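Thioesterase domain-containing protein (Pyrococcus horikoshii, PDB 1IXL) is of unknown function but has the hot-dog fold and may hydrolyse acyl-CoA thioesters, as many thioesterase superfamily proteins do. Local coordinates at residues A[28-33]-A[59-64]; A[49-54]-A[85-90]. All coordinates share one frame; numbering follows the deposited sequence.

Contact 1 (A[28-33]-A[59-64]); sequences AEVELE and AMLAVN
Ala28 and Val30 of strand 28-33 pack on Leu61 and Ala62 at the C-terminal end of helix 48-63. The contact is small, with 147 Å² buried, and all four touching residues are buried.

The tightest packing is at Ala28. Its CB points at the helix and lies 3.6 Å from Leu61 CB. The same methyl sits 3.7 Å from Ala62 N, so it rests against the helix backbone as well as a side chain. With only a methyl here, the two backbones come close: Ala28 CA and Ala62 CA are 4.7 Å apart. Ala62 CB lies alongside, 4.2 Å from Ala28 N.

The second apolar touch is looser. Val30 CG2 meets Leu61 CD1 at 4.1 Å, and the two side chains cross at about a right angle. Leu61 CG is anti to its carbonyl carbon (chi1 -62°), and the extended second torsion (chi2 -173°) carries CD1 on to the valine.

No hydrogen bond joins the two segments. The strand runs roughly antiparallel to the helix end, at 148°, with the axes 7.3 Å apart at their closest.

Leu61 also touches Pro20 and Ile23 of strand 19-24, outermost of the sheet in this chain, while Ala62 reaches Ala91 of strand 86-97. Val30 also touches Tyr57 and Ala58, further back on the helix. The helix end thus spans three adjacent strands of the antiparallel sheet.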
ATOM      1  N   ALA A  28      -1.467  -8.556   2.982  1.00 24.39           N
ATOM      2  CA  ALA A  28      -2.359  -8.099   1.917  1.00 23.58           C
ATOM      3  C   ALA A  28      -1.591  -7.778   0.644  1.00 24.78           C
ATOM      4  O   ALA A  28      -0.403  -7.467   0.686  1.00 24.46           O
ATOM      5  CB  ALA A  28      -3.137  -6.883   2.363  1.00 25.20           C
ATOM      6  N   GLU A  29      -2.289  -7.888  -0.482  1.00 24.52           N
ATOM      7  CA  GLU A  29      -1.715  -7.598  -1.783  1.00 28.09           C
ATOM      8  C   GLU A  29      -2.706  -6.727  -2.533  1.00 26.65           C
ATOM      9  O   GLU A  29      -3.913  -7.003  -2.556  1.00 25.96           O
ATOM     10  CB  GLU A  29      -1.426  -8.887  -2.563  1.00 28.69           C
ATOM     11  CG  GLU A  29      -0.324  -9.745  -1.943  1.00 28.19           C
ATOM     12  CD  GLU A  29       0.028 -10.951  -2.797  1.00 36.48           C
ATOM     13  OE1 GLU A  29      -0.576 -11.106  -3.888  1.00 33.71           O
ATOM     14  OE2 GLU A  29       0.913 -11.736  -2.380  1.00 32.38           O
ATOM     15  N   VAL A  30      -2.185  -5.663  -3.138  1.00 26.64           N
ATOM     16  CA  VAL A  30      -3.004  -4.713  -3.880  1.00 24.80           C
ATOM     17  C   VAL A  30      -2.283  -4.399  -5.196  1.00 23.79           C
ATOM     18  O   VAL A  30      -1.072  -4.212  -5.212  1.00 22.54           O
ATOM     19  CB  VAL A  30      -3.179  -3.395  -3.085  1.00 26.41           C
ATOM     20  CG1 VAL A  30      -4.168  -2.492  -3.800  1.00 23.24           C
ATOM     21  CG2 VAL A  30      -3.638  -3.693  -1.646  1.00 23.71           C
ATOM     22  N   GLU A  31      -3.024  -4.345  -6.293  1.00 24.23           N
ATOM     23  CA  GLU A  31      -2.406  -4.077  -7.584  1.00 27.39           C
ATOM     24  C   GLU A  31      -2.872  -2.743  -8.145  1.00 27.09           C
ATOM     25  O   GLU A  31      -3.978  -2.272  -7.847  1.00 25.69           O
ATOM     26  CB  GLU A  31      -2.734  -5.198  -8.575  1.00 31.74           C
ATOM     27  CG  GLU A  31      -4.214  -5.469  -8.735  1.00 36.30           C
ATOM     28  CD  GLU A  31      -4.519  -6.421  -9.897  1.00 41.05           C
ATOM     29  OE1 GLU A  31      -3.771  -7.410 -10.065  1.00 40.67           O
ATOM     30  OE2 GLU A  31      -5.505  -6.180 -10.626  1.00 36.64           O
ATOM     31  N   LEU A  32      -2.015  -2.130  -8.954  1.00 26.21           N
ATOM     32  CA  LEU A  32      -2.350  -0.852  -9.553  1.00 25.39           C
ATOM     33  C   LEU A  32      -1.798  -0.765 -10.969  1.00 27.02           C
ATOM     34  O   LEU A  32      -0.614  -1.040 -11.205  1.00 26.97           O
ATOM     35  CB  LEU A  32      -1.762   0.299  -8.727  1.00 22.52           C
ATOM     36  CG  LEU A  32      -1.858   1.737  -9.269  1.00 22.44           C
ATOM     37  CD1 LEU A  32      -3.307   2.190  -9.316  1.00 20.85           C
ATOM     38  CD2 LEU A  32      -1.070   2.681  -8.350  1.00 22.23           C
ATOM     39  N   GLU A  33      -2.676  -0.411 -11.900  1.00 29.17           N
ATOM     40  CA  GLU A  33      -2.288  -0.204 -13.294  1.00 30.84           C
ATOM     41  C   GLU A  33      -2.015   1.300 -13.346  1.00 28.19           C
ATOM     42  O   GLU A  33      -2.908   2.107 -13.057  1.00 28.56           O
ATOM     43  CB  GLU A  33      -3.447  -0.545 -14.243  1.00 35.09           C
ATOM     44  CG  GLU A  33      -3.631  -2.039 -14.487  1.00 37.87           C
ATOM     45  CD  GLU A  33      -2.487  -2.640 -15.282  1.00 40.67           C
ATOM     46  OE1 GLU A  33      -2.468  -3.884 -15.446  1.00 41.27           O
ATOM     47  OE2 GLU A  33      -1.611  -1.865 -15.750  1.00 36.36           O
ATOM     48  N   ALA A  59      -0.447  -1.616   3.203  1.00 19.83           N
ATOM     49  CA  ALA A  59      -0.084  -1.658   4.612  1.00 19.91           C
ATOM     50  C   ALA A  59      -1.339  -1.554   5.494  1.00 19.65           C
ATOM     51  O   ALA A  59      -1.483  -2.303   6.465  1.00 23.01           O
ATOM     52  CB  ALA A  59       0.899  -0.510   4.927  1.00 20.28           C
HETATM   53  N   MSE A  60      -2.251  -0.650   5.142  1.00 20.10           N
HETATM   54  CA  MSE A  60      -3.485  -0.496   5.894  1.00 19.56           C
HETATM   55  C   MSE A  60      -4.280  -1.807   5.836  1.00 23.59           C
HETATM   56  O   MSE A  60      -4.949  -2.175   6.806  1.00 21.90           O
HETATM   57  CB  MSE A  60      -4.347   0.642   5.322  1.00 20.84           C
HETATM   58  CG  MSE A  60      -3.717   2.050   5.349  1.00 21.41           C
HETATM   59 SE   MSE A  60      -3.396   2.718   7.007  1.00 10.51          SE
HETATM   60  CE  MSE A  60      -2.005   1.976   7.357  1.00 15.99           C
ATOM     61  N   LEU A  61      -4.226  -2.515   4.707  1.00 23.74           N
ATOM     62  CA  LEU A  61      -4.976  -3.779   4.602  1.00 23.52           C
ATOM     63  C   LEU A  61      -4.271  -4.949   5.253  1.00 24.05           C
ATOM     64  O   LEU A  61      -4.910  -5.949   5.578  1.00 24.64           O
ATOM     65  CB  LEU A  61      -5.334  -4.113   3.141  1.00 23.45           C
ATOM     66  CG  LEU A  61      -6.248  -3.054   2.505  1.00 23.39           C
ATOM     67  CD1 LEU A  61      -6.727  -3.494   1.118  1.00 23.34           C
ATOM     68  CD2 LEU A  61      -7.433  -2.806   3.403  1.00 21.50           C
ATOM     69  N   ALA A  62      -2.961  -4.848   5.447  1.00 23.10           N
ATOM     70  CA  ALA A  62      -2.257  -5.920   6.126  1.00 23.85           C
ATOM     71  C   ALA A  62      -2.708  -5.883   7.598  1.00 26.80           C
ATOM     72  O   ALA A  62      -2.703  -6.910   8.278  1.00 22.65           O
ATOM     73  CB  ALA A  62      -0.750  -5.742   6.010  1.00 26.07           C
ATOM     74  N   VAL A  63      -3.105  -4.710   8.092  1.00 23.03           N
ATOM     75  CA  VAL A  63      -3.584  -4.613   9.482  1.00 24.71           C
ATOM     76  C   VAL A  63      -5.085  -4.851   9.454  1.00 25.09           C
ATOM     77  O   VAL A  63      -5.624  -5.579  10.280  1.00 26.07           O
ATOM     78  CB  VAL A  63      -3.272  -3.240  10.095  1.00 25.46           C
ATOM     79  CG1 VAL A  63      -3.854  -3.152  11.522  1.00 30.03           C
ATOM     80  CG2 VAL A  63      -1.744  -3.031  10.115  1.00 22.32           C
ATOM     81  N   ASN A  64      -5.753  -4.205   8.505  1.00 25.72           N
ATOM     82  CA  ASN A  64      -7.180  -4.379   8.274  1.00 28.82           C
ATOM     83  C   ASN A  64      -8.067  -4.235   9.503  1.00 31.56           C
ATOM     84  O   ASN A  64      -8.908  -5.087   9.784  1.00 32.22           O
ATOM     85  CB  ASN A  64      -7.416  -5.746   7.616  1.00 27.54           C
ATOM     86  CG  ASN A  64      -8.811  -5.881   7.025  1.00 26.05           C
ATOM     87  OD1 ASN A  64      -9.380  -4.912   6.524  1.00 26.50           O
ATOM     88  ND2 ASN A  64      -9.367  -7.098   7.070  1.00 26.73           N
TER

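Contact 2 (A[49-54]-A[85-90]); sequences GFTFGL and DKLVAK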
ATOM      1  N   GLY A  49       4.592   9.503  -5.730  1.00 24.71           N
ATOM      2  CA  GLY A  49       3.493   9.629  -4.785  1.00 21.38           C
ATOM      3  C   GLY A  49       2.448   8.552  -5.016  1.00 20.04           C
ATOM      4  O   GLY A  49       1.791   8.086  -4.078  1.00 21.40           O
ATOM      5  N   PHE A  50       2.265   8.144  -6.268  1.00 21.58           N
ATOM      6  CA  PHE A  50       1.271   7.108  -6.536  1.00 21.26           C
ATOM      7  C   PHE A  50       1.745   5.731  -6.074  1.00 21.66           C
ATOM      8  O   PHE A  50       0.978   4.955  -5.504  1.00 21.51           O
ATOM      9  CB  PHE A  50       0.908   7.125  -8.027  1.00 22.09           C
ATOM     10  CG  PHE A  50       0.224   8.402  -8.446  1.00 23.92           C
ATOM     11  CD1 PHE A  50      -1.099   8.641  -8.083  1.00 24.93           C
ATOM     12  CD2 PHE A  50       0.927   9.398  -9.114  1.00 23.16           C
ATOM     13  CE1 PHE A  50      -1.711   9.849  -8.373  1.00 23.44           C
ATOM     14  CE2 PHE A  50       0.326  10.614  -9.410  1.00 22.55           C
ATOM     15  CZ  PHE A  50      -0.994  10.847  -9.042  1.00 20.40           C
ATOM     16  N   THR A  51       3.020   5.458  -6.306  1.00 19.98           N
ATOM     17  CA  THR A  51       3.626   4.206  -5.891  1.00 20.38           C
ATOM     18  C   THR A  51       3.570   4.105  -4.370  1.00 21.43           C
ATOM     19  O   THR A  51       3.276   3.030  -3.802  1.00 22.45           O
ATOM     20  CB  THR A  51       5.078   4.155  -6.339  1.00 21.38           C
ATOM     21  OG1 THR A  51       5.133   4.410  -7.742  1.00 25.17           O
ATOM     22  CG2 THR A  51       5.672   2.777  -6.049  1.00 22.72           C
ATOM     23  N   PHE A  52       3.852   5.223  -3.706  1.00 19.73           N
ATOM     24  CA  PHE A  52       3.787   5.265  -2.238  1.00 19.28           C
ATOM     25  C   PHE A  52       2.343   5.058  -1.774  1.00 20.70           C
ATOM     26  O   PHE A  52       2.097   4.333  -0.812  1.00 21.43           O
ATOM     27  CB  PHE A  52       4.287   6.619  -1.706  1.00 20.08           C
ATOM     28  CG  PHE A  52       4.138   6.782  -0.198  1.00 20.41           C
ATOM     29  CD1 PHE A  52       5.194   6.493   0.657  1.00 22.01           C
ATOM     30  CD2 PHE A  52       2.938   7.213   0.351  1.00 19.81           C
ATOM     31  CE1 PHE A  52       5.053   6.634   2.056  1.00 21.48           C
ATOM     32  CE2 PHE A  52       2.772   7.358   1.750  1.00 19.09           C
ATOM     33  CZ  PHE A  52       3.838   7.066   2.603  1.00 19.27           C
ATOM     34  N   GLY A  53       1.395   5.699  -2.461  1.00 20.86           N
ATOM     35  CA  GLY A  53       0.001   5.573  -2.081  1.00 20.25           C
ATOM     36  C   GLY A  53      -0.410   4.119  -2.157  1.00 22.69           C
ATOM     37  O   GLY A  53      -1.098   3.611  -1.277  1.00 19.95           O
ATOM     38  N   LEU A  54      -0.011   3.444  -3.233  1.00 22.93           N
ATOM     39  CA  LEU A  54      -0.338   2.022  -3.354  1.00 23.15           C
ATOM     40  C   LEU A  54       0.265   1.236  -2.188  1.00 23.36           C
ATOM     41  O   LEU A  54      -0.419   0.412  -1.557  1.00 22.91           O
ATOM     42  CB  LEU A  54       0.175   1.455  -4.688  1.00 21.49           C
ATOM     43  CG  LEU A  54       0.316  -0.075  -4.796  1.00 23.94           C
ATOM     44  CD1 LEU A  54      -1.049  -0.746  -4.705  1.00 22.81           C
ATOM     45  CD2 LEU A  54       0.975  -0.435  -6.124  1.00 20.87           C
ATOM     46  N   ASP A  85       3.030   0.587 -16.554  1.00 29.94           N
ATOM     47  CA  ASP A  85       3.504  -0.472 -15.667  1.00 27.64           C
ATOM     48  C   ASP A  85       2.330  -0.895 -14.790  1.00 27.01           C
ATOM     49  O   ASP A  85       1.490  -0.078 -14.425  1.00 26.53           O
ATOM     50  CB  ASP A  85       4.641   0.018 -14.738  1.00 27.86           C
ATOM     51  CG  ASP A  85       5.957   0.250 -15.461  1.00 28.44           C
ATOM     52  OD1 ASP A  85       6.072  -0.088 -16.665  1.00 27.56           O
ATOM     53  OD2 ASP A  85       6.890   0.761 -14.810  1.00 25.61           O
ATOM     54  N   LYS A  86       2.269  -2.180 -14.476  1.00 26.09           N
ATOM     55  CA  LYS A  86       1.247  -2.713 -13.595  1.00 29.58           C
ATOM     56  C   LYS A  86       2.063  -3.020 -12.346  1.00 27.51           C
ATOM     57  O   LYS A  86       3.094  -3.712 -12.427  1.00 28.44           O
ATOM     58  CB  LYS A  86       0.659  -4.010 -14.143  1.00 31.78           C
ATOM     59  CG  LYS A  86      -0.322  -4.679 -13.186  1.00 39.45           C
ATOM     60  CD  LYS A  86      -0.428  -6.167 -13.464  1.00 42.78           C
ATOM     61  CE  LYS A  86      -0.880  -6.921 -12.232  1.00 42.40           C
ATOM     62  NZ  LYS A  86      -2.154  -6.348 -11.729  1.00 46.89           N
ATOM     63  N   LEU A  87       1.621  -2.505 -11.207  1.00 23.93           N
ATOM     64  CA  LEU A  87       2.343  -2.701  -9.954  1.00 23.28           C
ATOM     65  C   LEU A  87       1.561  -3.526  -8.946  1.00 24.34           C
ATOM     66  O   LEU A  87       0.339  -3.463  -8.917  1.00 23.26           O
ATOM     67  CB  LEU A  87       2.656  -1.344  -9.307  1.00 24.82           C
ATOM     68  CG  LEU A  87       3.316  -0.253 -10.167  1.00 25.39           C
ATOM     69  CD1 LEU A  87       3.483   1.036  -9.322  1.00 28.04           C
ATOM     70  CD2 LEU A  87       4.681  -0.733 -10.681  1.00 23.53           C
ATOM     71  N   VAL A  88       2.279  -4.296  -8.130  1.00 20.95           N
ATOM     72  CA  VAL A  88       1.645  -5.083  -7.077  1.00 22.87           C
ATOM     73  C   VAL A  88       2.386  -4.852  -5.752  1.00 21.05           C
ATOM     74  O   VAL A  88       3.566  -5.138  -5.630  1.00 22.76           O
ATOM     75  CB  VAL A  88       1.662  -6.601  -7.354  1.00 23.98           C
ATOM     76  CG1 VAL A  88       0.982  -7.344  -6.184  1.00 25.23           C
ATOM     77  CG2 VAL A  88       0.954  -6.913  -8.665  1.00 24.46           C
ATOM     78  N   ALA A  89       1.676  -4.338  -4.761  1.00 22.74           N
ATOM     79  CA  ALA A  89       2.274  -4.111  -3.460  1.00 21.76           C
ATOM     80  C   ALA A  89       1.932  -5.301  -2.555  1.00 22.72           C
ATOM     81  O   ALA A  89       0.779  -5.714  -2.496  1.00 23.53           O
ATOM     82  CB  ALA A  89       1.722  -2.821  -2.871  1.00 20.74           C
ATOM     83  N   LYS A  90       2.948  -5.846  -1.885  1.00 23.19           N
ATOM     84  CA  LYS A  90       2.797  -6.953  -0.949  1.00 23.40           C
ATOM     85  C   LYS A  90       3.205  -6.455   0.443  1.00 22.52           C
ATOM     86  O   LYS A  90       4.356  -6.108   0.676  1.00 25.01           O
ATOM     87  CB  LYS A  90       3.654  -8.143  -1.404  1.00 25.37           C
ATOM     88  CG  LYS A  90       3.223  -8.623  -2.803  1.00 26.52           C
ATOM     89  CD  LYS A  90       3.928  -9.889  -3.275  1.00 28.62           C
ATOM     90  CE  LYS A  90       3.602 -10.120  -4.758  1.00 28.96           C
ATOM     91  NZ  LYS A  90       4.309 -11.332  -5.272  1.00 33.97           N
TER
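This is a buried apolar helix-on-sheet contact, where the N-terminal half of helix 48-63 packs on the start of strand 86-97. Leu54 carries most of it, lying over the strand between Leu87 and Ala89. Its CG is 3.6 Å from Ala89 CB, and its CD1 is 3.9 Å from the same methyl. The other branch turns to Leu87, with CD2 3.7 Å from Leu87 CB. CG of Leu54 stands anti to the backbone N (chi1 161°), which swings CG, and with it both methyls, toward the strand. One turn earlier, Thr51 OG1 meets Leu87 CD1 at 4.1 Å, a loose touch where the two side chains cross at about a right angle. No hydrogen bond crosses, and the axes pass 9.3 Å apart at 40°. Cutting Leu54 back to an alanine is likely to open a gap over Ala89 and leave Leu87 CB without its neighbour on the helix. Val107 of the next strand touches Leu54, Leu87 and Ala89. Such packing of one long helix against the concave face of an antiparallel sheet is the hallmark of the hot-dog fold, in which the sheet wraps round the helix.

In the fold
Contacts 1 and 2 pin opposite ends of helix 48-63 to neighbouring strands of one sheet, and their centres lie 10 Å apart. The two strands, 27-33 and 86-97, are themselves neighbours in the sheet, with a probable hydrogen bond from Leu87 N to Leu32 O at 2.7 Å. A salt bridge, Lys86 NZ to Glu31 OE1 at 2.6 Å, ties the same strands through side chains that do not take part in the helix packing. On the helix side, Leu54 CD1 of contact 2 lies 3.5 Å from Val30 O of contact 1. Together they form one continuous core between helix and sheet. No ligand or established active-site residue marks either contact.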